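Local coordinates for S12 family peptidase (Streptomyces sp. 82F2, PDB 3WWX), which hydrolyses amide bonds with D-stereospecificity, as an amidohydrolase of the S12 peptidase family, which shares the serine beta-lactamase fold, at residues Leu101-Ser106 with Tyr283-Met288; Ser53-Phe58 with Gly238-Asp243. All coordinates share one frame; numbering follows the deposited sequence.

Interaction 1. Residues Leu101-Ser106 with Tyr283-Met288; sequences LLNHTS and YGLGLM
His104 and Tyr283 meet as an offset edge-to-face aromatic pair, the imidazole edge directed at the phenol face with the planes 66° apart. Here the packing is close: His104 CD2 lies 3.3 Å from Tyr283 CE1. The neighbouring imidazole N-H adds a weak hydrogen bond, His104 NE2 to Tyr283 OH at 3.3 Å. Both polar ends have stronger partners elsewhere, His104 ND1 with Asn162 and Tyr283 OH with His301, so the phenol oxygen meets two histidines, His301 as its stronger partner and His104 only weakly. Beside the rings, Leu102 O reaches the edge of Tyr283 near its plane and accepts a hydrogen bond from Gly286 N at 3.0 Å, the donor lying out of the carbonyl plane and the N-H bent to 144°. Gly286 has positive phi, a conformation that favours glycine, where the chain curls round to present this N-H. Equally close is Asn103, whose CA makes a CA-H...O contact of 3.2 Å to Gly284 O.

The carbonyl of Leu102 belongs to the last turn of helix 98-102, which closes in a Schellman motif with His104 as its C-prime residue, within the beta-lactamase fold. Asn103 follows with an Asx turn. Its CG sits between the backbone N and the carbonyl carbon (chi1 63°), which turns the amide toward Thr105, and OD1 takes both Thr105 N and Thr105 OG1, the latter at 2.7 Å, from one face of its plane.

The looser side is the apolar flank, and since every touching residue is buried the contact has no solvent side. Leu285 CD2 rests 3.8 Å from Leu102 CB and 4.0 Å from Asn103 CB, while helix 55-68 contributes Leu63 against Leu102 and Leu64 against Leu285.

Interaction 2. Residues Ser53-Phe58 with Gly238-Asp243; sequences SITKTF and GEMISD
Thr55 and Phe58, one turn apart on helix 55-68, receive Met240 from the loop that leads into strand 241-242. Thr55 OG1 stands anti to its own carbonyl carbon (chi1 -59°), aimed at the loop, and accepts a hydrogen bond from Met240 N at 3.0 Å that is nearly straight (162°). The same hydroxyl is hydrogen-bonded to Gly52 O, its strongest polar partner. Its methyl branch, CG2, lies 3.8 Å from Met240 CG, and Thr55 CB packs 3.5 Å from Gly238 CA, where the loop has no side chain and the backbones come close.

Met240 is extended from the backbone as far as SD and then bends at chi3, which folds the methyl back over Phe58. CE comes to rest 3.6 Å above the ring, almost exactly over the centroid, as a CH-pi contact; SD, 4.0 Å from the Phe58 centroid, adds a Met-aromatic interaction on the same face. Val182 of helix 178-187 touches both side chains.

Ser53-Ile54-Thr55-Lys56 fits the SxxK motif of serine beta-lactamases and S12 peptidases, whose serine is the nucleophile in relatives, and a bound octane 1,8-diamine lies about 7 Å from the Ser53 side chain. Chemically, one buried hydroxyl is satisfied by a backbone acceptor and a backbone donor at once, while dispersion and weak polar attraction hold the sulfur and methyl against the ring.

How the interactions relate
The centres of the two interactions are about 15 Å apart, and their segments alternate along the chain in the order 53-58, 101-106, 238-243, 283-288. Helix 55-68 joins them. Its first turn carries half of interaction 2, and its Thr57 OG1 lies 2.7 Å from Gly286 O of interaction 1, probably hydrogen-bonded. Lys56, on another side of that turn, packs against both His104 and Tyr283. Strand 282-283 belongs to the eight-stranded antiparallel sheet, whereas strand 241-242 pairs separately with 49-50. Both contacts thus meet at the start of helix 55-68, where the apparent SxxK motif lies: interaction 2 through Thr55 and Phe58, interaction 1 through its touches on Lys56 and Thr57.

Interaction 1. Residues Leu101-Ser106 with Tyr283-Met288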
ATOM      1  N   LEU A 101      10.927 -10.300   2.787  1.00 10.65           N
ATOM      2  CA  LEU A 101      10.579  -9.095   2.021  1.00 10.49           C
ATOM      3  C   LEU A 101       9.153  -8.701   2.334  1.00 12.29           C
ATOM      4  O   LEU A 101       8.861  -7.540   2.631  1.00 10.52           O
ATOM      5  CB  LEU A 101      10.690  -9.334   0.518  1.00 12.05           C
ATOM      6  CG  LEU A 101      12.022  -9.843  -0.058  1.00 10.90           C
ATOM      7  CD1 LEU A 101      11.905 -10.008  -1.551  1.00 12.05           C
ATOM      8  CD2 LEU A 101      13.171  -8.888   0.301  1.00 11.96           C
ATOM      9  N   LEU A 102       8.247  -9.672   2.296  1.00 10.86           N
ATOM     10  CA  LEU A 102       6.822  -9.363   2.341  1.00 10.60           C
ATOM     11  C   LEU A 102       6.309  -8.908   3.697  1.00 10.37           C
ATOM     12  O   LEU A 102       5.295  -8.211   3.763  1.00 10.39           O
ATOM     13  CB  LEU A 102       6.010 -10.560   1.847  1.00 11.06           C
ATOM     14  CG  LEU A 102       6.269 -10.969   0.412  1.00 10.49           C
ATOM     15  CD1 LEU A 102       5.530 -12.276   0.144  1.00 14.98           C
ATOM     16  CD2 LEU A 102       5.866  -9.895  -0.588  1.00 13.77           C
ATOM     17  N   ASN A 103       6.998  -9.273   4.778  1.00 10.69           N
ATOM     18  CA  ASN A 103       6.628  -8.825   6.119  1.00 11.91           C
ATOM     19  C   ASN A 103       7.595  -7.808   6.744  1.00 10.77           C
ATOM     20  O   ASN A 103       7.478  -7.466   7.914  1.00 11.46           O
ATOM     21  CB  ASN A 103       6.376 -10.020   7.053  1.00 11.05           C
ATOM     22  CG  ASN A 103       7.603 -10.873   7.283  1.00 13.81           C
ATOM     23  OD1 ASN A 103       8.736 -10.436   7.095  1.00 12.16           O
ATOM     24  ND2 ASN A 103       7.383 -12.092   7.738  1.00 13.83           N
ATOM     25  N   HIS A 104       8.525  -7.311   5.924  1.00 10.91           N
ATOM     26  CA  HIS A 104       9.473  -6.266   6.324  1.00  9.99           C
ATOM     27  C   HIS A 104      10.385  -6.682   7.480  1.00 10.46           C
ATOM     28  O   HIS A 104      10.806  -5.844   8.274  1.00 11.72           O
ATOM     29  CB  HIS A 104       8.762  -4.952   6.667  1.00 10.73           C
ATOM     30  CG  HIS A 104       7.951  -4.391   5.545  1.00 11.76           C
ATOM     31  ND1 HIS A 104       8.508  -3.853   4.402  1.00 10.60           N
ATOM     32  CD2 HIS A 104       6.614  -4.289   5.394  1.00 10.44           C
ATOM     33  CE1 HIS A 104       7.545  -3.443   3.603  1.00  9.68           C
ATOM     34  NE2 HIS A 104       6.381  -3.698   4.181  1.00  9.14           N
ATOM     35  N   THR A 105      10.740  -7.963   7.530  1.00 11.21           N
ATOM     36  CA  THR A 105      11.758  -8.405   8.492  1.00 12.02           C
ATOM     37  C   THR A 105      13.093  -8.686   7.811  1.00 11.92           C
ATOM     38  O   THR A 105      14.013  -9.217   8.444  1.00 13.47           O
ATOM     39  CB  THR A 105      11.290  -9.631   9.291  1.00 12.99           C
ATOM     40  OG1 THR A 105      11.059 -10.747   8.418  1.00 12.57           O
ATOM     41  CG2 THR A 105      10.020  -9.293  10.077  1.00 13.60           C
ATOM     42  N   SER A 106      13.219  -8.322   6.529  1.00 10.88           N
ATOM     43  CA  SER A 106      14.477  -8.488   5.799  1.00 10.27           C
ATOM     44  C   SER A 106      15.612  -7.611   6.318  1.00 12.38           C
ATOM     45  O   SER A 106      16.776  -8.025   6.257  1.00 13.94           O
ATOM     46  CB  SER A 106      14.265  -8.165   4.325  1.00 13.56           C
ATOM     47  OG  SER A 106      14.002  -6.775   4.225  1.00 10.93           O
ATOM     48  N   TYR A 283       2.009  -6.954  11.390  1.00 12.94           N
ATOM     49  CA  TYR A 283       2.205  -6.884   9.939  1.00 11.36           C
ATOM     50  C   TYR A 283       2.472  -8.280   9.412  1.00 12.82           C
ATOM     51  O   TYR A 283       3.411  -8.956   9.877  1.00 12.33           O
ATOM     52  CB  TYR A 283       3.350  -5.930   9.591  1.00 12.14           C
ATOM     53  CG  TYR A 283       3.318  -5.472   8.143  1.00 10.37           C
ATOM     54  CD1 TYR A 283       3.775  -6.286   7.134  1.00 10.49           C
ATOM     55  CD2 TYR A 283       2.807  -4.222   7.799  1.00 11.06           C
ATOM     56  CE1 TYR A 283       3.714  -5.891   5.803  1.00  9.58           C
ATOM     57  CE2 TYR A 283       2.749  -3.808   6.469  1.00 10.85           C
ATOM     58  CZ  TYR A 283       3.212  -4.642   5.481  1.00 11.28           C
ATOM     59  OH  TYR A 283       3.170  -4.205   4.176  1.00 10.87           O
ATOM     60  N   GLY A 284       1.650  -8.720   8.464  1.00 11.39           N
ATOM     61  CA  GLY A 284       1.781 -10.024   7.848  1.00 10.51           C
ATOM     62  C   GLY A 284       2.437  -9.905   6.487  1.00 13.16           C
ATOM     63  O   GLY A 284       3.447  -9.215   6.369  1.00 12.36           O
ATOM     64  N   LEU A 285       1.880 -10.550   5.466  1.00 10.83           N
ATOM     65  CA  LEU A 285       2.493 -10.492   4.141  1.00 10.27           C
ATOM     66  C   LEU A 285       1.791  -9.416   3.332  1.00 10.66           C
ATOM     67  O   LEU A 285       0.768  -9.655   2.711  1.00 10.51           O
ATOM     68  CB  LEU A 285       2.461 -11.852   3.438  1.00 10.18           C
ATOM     69  CG  LEU A 285       3.101 -12.987   4.259  1.00 11.44           C
ATOM     70  CD1 LEU A 285       3.009 -14.307   3.497  1.00 12.39           C
ATOM     71  CD2 LEU A 285       4.544 -12.705   4.679  1.00 12.34           C
ATOM     72  N   GLY A 286       2.337  -8.205   3.362  1.00  9.78           N
ATOM     73  CA  GLY A 286       1.710  -7.077   2.662  1.00 10.46           C
ATOM     74  C   GLY A 286       0.310  -6.746   3.185  1.00 10.12           C
ATOM     75  O   GLY A 286      -0.564  -6.298   2.419  1.00 10.50           O
ATOM     76  N   LEU A 287       0.088  -6.994   4.474  1.00 10.27           N
ATOM     77  CA  LEU A 287      -1.233  -6.854   5.090  1.00 10.41           C
ATOM     78  C   LEU A 287      -1.047  -6.603   6.563  1.00 11.17           C
ATOM     79  O   LEU A 287      -0.186  -7.229   7.166  1.00 13.66           O
ATOM     80  CB  LEU A 287      -2.029  -8.140   4.865  1.00 11.70           C
ATOM     81  CG  LEU A 287      -3.487  -8.119   5.315  1.00 11.07           C
ATOM     82  CD1 LEU A 287      -4.357  -7.219   4.424  1.00 11.68           C
ATOM     83  CD2 LEU A 287      -4.031  -9.527   5.322  1.00 12.26           C
ATOM     84  N   MET A 288      -1.824  -5.699   7.143  1.00 10.87           N
ATOM     85  CA  MET A 288      -1.689  -5.334   8.552  1.00 13.33           C
ATOM     86  C   MET A 288      -2.950  -5.675   9.312  1.00 12.98           C
ATOM     87  O   MET A 288      -4.020  -5.655   8.731  1.00 14.77           O
ATOM     88  CB  MET A 288      -1.491  -3.829   8.664  1.00 18.01           C
ATOM     89  CG  MET A 288      -0.092  -3.399   8.450  1.00 30.82           C
ATOM     90  SD  MET A 288       0.143  -1.678   8.917  1.00 47.30           S
ATOM     91  CE  MET A 288      -1.026  -0.880   7.817  1.00 34.16           C
TER

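Interaction 2. Residues Ser53-Phe58 with Gly238-Asp243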
ATOM      1  N   SER A  53       0.895   2.716  -0.871  1.00  9.63           N
ATOM      2  CA  SER A  53       1.348   1.485  -0.234  1.00  8.99           C
ATOM      3  C   SER A  53       0.333   0.336  -0.217  1.00  9.55           C
ATOM      4  O   SER A  53       0.696  -0.829  -0.020  1.00 10.40           O
ATOM      5  CB  SER A  53       1.722   1.859   1.210  1.00 11.20           C
ATOM      6  OG  SER A  53       2.221   3.204   1.270  1.00 18.97           O
ATOM      7  N   ILE A  54      -0.951   0.644  -0.379  1.00  8.68           N
ATOM      8  CA  ILE A  54      -1.961  -0.397  -0.535  1.00  9.13           C
ATOM      9  C   ILE A  54      -1.612  -1.356  -1.685  1.00  8.86           C
ATOM     10  O   ILE A  54      -1.979  -2.539  -1.668  1.00  9.80           O
ATOM     11  CB  ILE A  54      -3.338   0.261  -0.682  1.00  7.46           C
ATOM     12  CG1 ILE A  54      -3.850   0.702   0.687  1.00 10.05           C
ATOM     13  CG2 ILE A  54      -4.351  -0.655  -1.375  1.00 10.09           C
ATOM     14  CD1 ILE A  54      -4.986   1.708   0.610  1.00 10.21           C
ATOM     15  N   THR A  55      -0.866  -0.856  -2.666  1.00  8.30           N
ATOM     16  CA  THR A  55      -0.373  -1.691  -3.757  1.00  8.77           C
ATOM     17  C   THR A  55       0.317  -2.934  -3.234  1.00  9.92           C
ATOM     18  O   THR A  55       0.241  -4.009  -3.843  1.00  9.63           O
ATOM     19  CB  THR A  55       0.625  -0.899  -4.614  1.00  7.65           C
ATOM     20  OG1 THR A  55      -0.005   0.280  -5.147  1.00  8.63           O
ATOM     21  CG2 THR A  55       1.176  -1.732  -5.761  1.00  9.35           C
ATOM     22  N   LYS A  56       1.000  -2.808  -2.101  1.00  9.54           N
ATOM     23  CA  LYS A  56       1.721  -3.932  -1.525  1.00  7.49           C
ATOM     24  C   LYS A  56       0.833  -5.155  -1.314  1.00  9.57           C
ATOM     25  O   LYS A  56       1.303  -6.276  -1.437  1.00  9.37           O
ATOM     26  CB  LYS A  56       2.362  -3.541  -0.204  1.00  9.22           C
ATOM     27  CG  LYS A  56       3.516  -2.576  -0.350  1.00  8.55           C
ATOM     28  CD  LYS A  56       4.254  -2.387   0.968  1.00  9.83           C
ATOM     29  CE  LYS A  56       5.475  -1.493   0.818  1.00  9.14           C
ATOM     30  NZ  LYS A  56       5.133  -0.098   0.496  1.00 10.88           N
ATOM     31  N   THR A  57      -0.431  -4.963  -0.945  1.00  9.17           N
ATOM     32  CA  THR A  57      -1.289  -6.119  -0.725  1.00  8.31           C
ATOM     33  C   THR A  57      -1.517  -6.874  -2.034  1.00  9.96           C
ATOM     34  O   THR A  57      -1.577  -8.110  -2.046  1.00  9.77           O
ATOM     35  CB  THR A  57      -2.626  -5.705  -0.124  1.00  8.63           C
ATOM     36  OG1 THR A  57      -2.408  -4.845   0.992  1.00  9.41           O
ATOM     37  CG2 THR A  57      -3.393  -6.934   0.322  1.00 10.33           C
ATOM     38  N   PHE A  58      -1.639  -6.137  -3.139  1.00  9.12           N
ATOM     39  CA  PHE A  58      -1.781  -6.766  -4.451  1.00  8.86           C
ATOM     40  C   PHE A  58      -0.523  -7.562  -4.800  1.00 10.53           C
ATOM     41  O   PHE A  58      -0.586  -8.708  -5.234  1.00 10.51           O
ATOM     42  CB  PHE A  58      -2.068  -5.723  -5.529  1.00  9.43           C
ATOM     43  CG  PHE A  58      -3.427  -5.081  -5.407  1.00  9.38           C
ATOM     44  CD1 PHE A  58      -3.616  -3.987  -4.573  1.00 10.28           C
ATOM     45  CD2 PHE A  58      -4.507  -5.551  -6.126  1.00  9.46           C
ATOM     46  CE1 PHE A  58      -4.858  -3.371  -4.451  1.00  9.96           C
ATOM     47  CE2 PHE A  58      -5.766  -4.937  -5.992  1.00  9.62           C
ATOM     48  CZ  PHE A  58      -5.932  -3.851  -5.171  1.00 10.29           C
ATOM     49  N   GLY A 238       3.918   0.706  -4.512  1.00  8.44           N
ATOM     50  CA  GLY A 238       2.939   1.773  -4.363  1.00  7.95           C
ATOM     51  C   GLY A 238       2.317   2.483  -5.546  1.00  8.83           C
ATOM     52  O   GLY A 238       1.741   3.546  -5.328  1.00  9.26           O
ATOM     53  N   GLU A 239       2.363   1.938  -6.761  1.00  7.40           N
ATOM     54  CA  GLU A 239       1.940   2.703  -7.938  1.00  8.77           C
ATOM     55  C   GLU A 239       0.445   2.713  -8.265  1.00  8.66           C
ATOM     56  O   GLU A 239       0.037   3.487  -9.131  1.00  8.96           O
ATOM     57  CB  GLU A 239       2.638   2.160  -9.195  1.00  8.55           C
ATOM     58  CG  GLU A 239       2.226   0.765  -9.634  1.00  9.70           C
ATOM     59  CD  GLU A 239       2.726   0.470 -11.023  1.00 13.03           C
ATOM     60  OE1 GLU A 239       2.196   1.097 -11.952  1.00 14.51           O
ATOM     61  OE2 GLU A 239       3.629  -0.380 -11.152  1.00 13.56           O
ATOM     62  N   MET A 240      -0.354   1.827  -7.661  1.00  8.20           N
ATOM     63  CA  MET A 240      -1.712   1.614  -8.188  1.00  7.10           C
ATOM     64  C   MET A 240      -2.669   2.786  -7.980  1.00  7.71           C
ATOM     65  O   MET A 240      -2.505   3.592  -7.068  1.00  7.63           O
ATOM     66  CB  MET A 240      -2.293   0.312  -7.647  1.00  9.21           C
ATOM     67  CG  MET A 240      -1.562  -0.889  -8.221  1.00  8.74           C
ATOM     68  SD  MET A 240      -2.103  -2.469  -7.571  1.00  9.83           S
ATOM     69  CE  MET A 240      -3.821  -2.469  -8.118  1.00 10.88           C
ATOM     70  N   ILE A 241      -3.681   2.850  -8.844  1.00  8.51           N
ATOM     71  CA  ILE A 241      -4.771   3.811  -8.744  1.00  8.22           C
ATOM     72  C   ILE A 241      -6.056   3.026  -8.592  1.00  8.81           C
ATOM     73  O   ILE A 241      -6.220   2.001  -9.247  1.00  9.62           O
ATOM     74  CB  ILE A 241      -4.843   4.720  -9.996  1.00  9.11           C
ATOM     75  CG1 ILE A 241      -3.513   5.479 -10.157  1.00  9.67           C
ATOM     76  CG2 ILE A 241      -6.022   5.696  -9.900  1.00  9.94           C
ATOM     77  CD1 ILE A 241      -3.364   6.225 -11.512  1.00 11.29           C
ATOM     78  N   SER A 242      -6.953   3.473  -7.714  1.00  8.48           N
ATOM     79  CA  SER A 242      -8.221   2.785  -7.517  1.00  8.69           C
ATOM     80  C   SER A 242      -9.262   3.778  -7.003  1.00 11.06           C
ATOM     81  O   SER A 242      -9.050   4.974  -6.992  1.00 10.65           O
ATOM     82  CB  SER A 242      -8.039   1.595  -6.564  1.00  9.05           C
ATOM     83  OG  SER A 242      -9.173   0.742  -6.574  1.00  9.49           O
ATOM     84  N   ASP A 243     -10.417   3.270  -6.604  1.00  9.29           N
ATOM     85  CA  ASP A 243     -11.423   4.077  -5.937  1.00 10.13           C
ATOM     86  C   ASP A 243     -11.869   3.359  -4.662  1.00  9.78           C
ATOM     87  O   ASP A 243     -11.368   2.281  -4.314  1.00  9.51           O
ATOM     88  CB  ASP A 243     -12.587   4.463  -6.862  1.00 10.18           C
ATOM     89  CG  ASP A 243     -13.544   3.324  -7.161  1.00  9.82           C
ATOM     90  OD1 ASP A 243     -13.360   2.211  -6.647  1.00 10.88           O
ATOM     91  OD2 ASP A 243     -14.482   3.570  -7.957  1.00 12.05           O
TER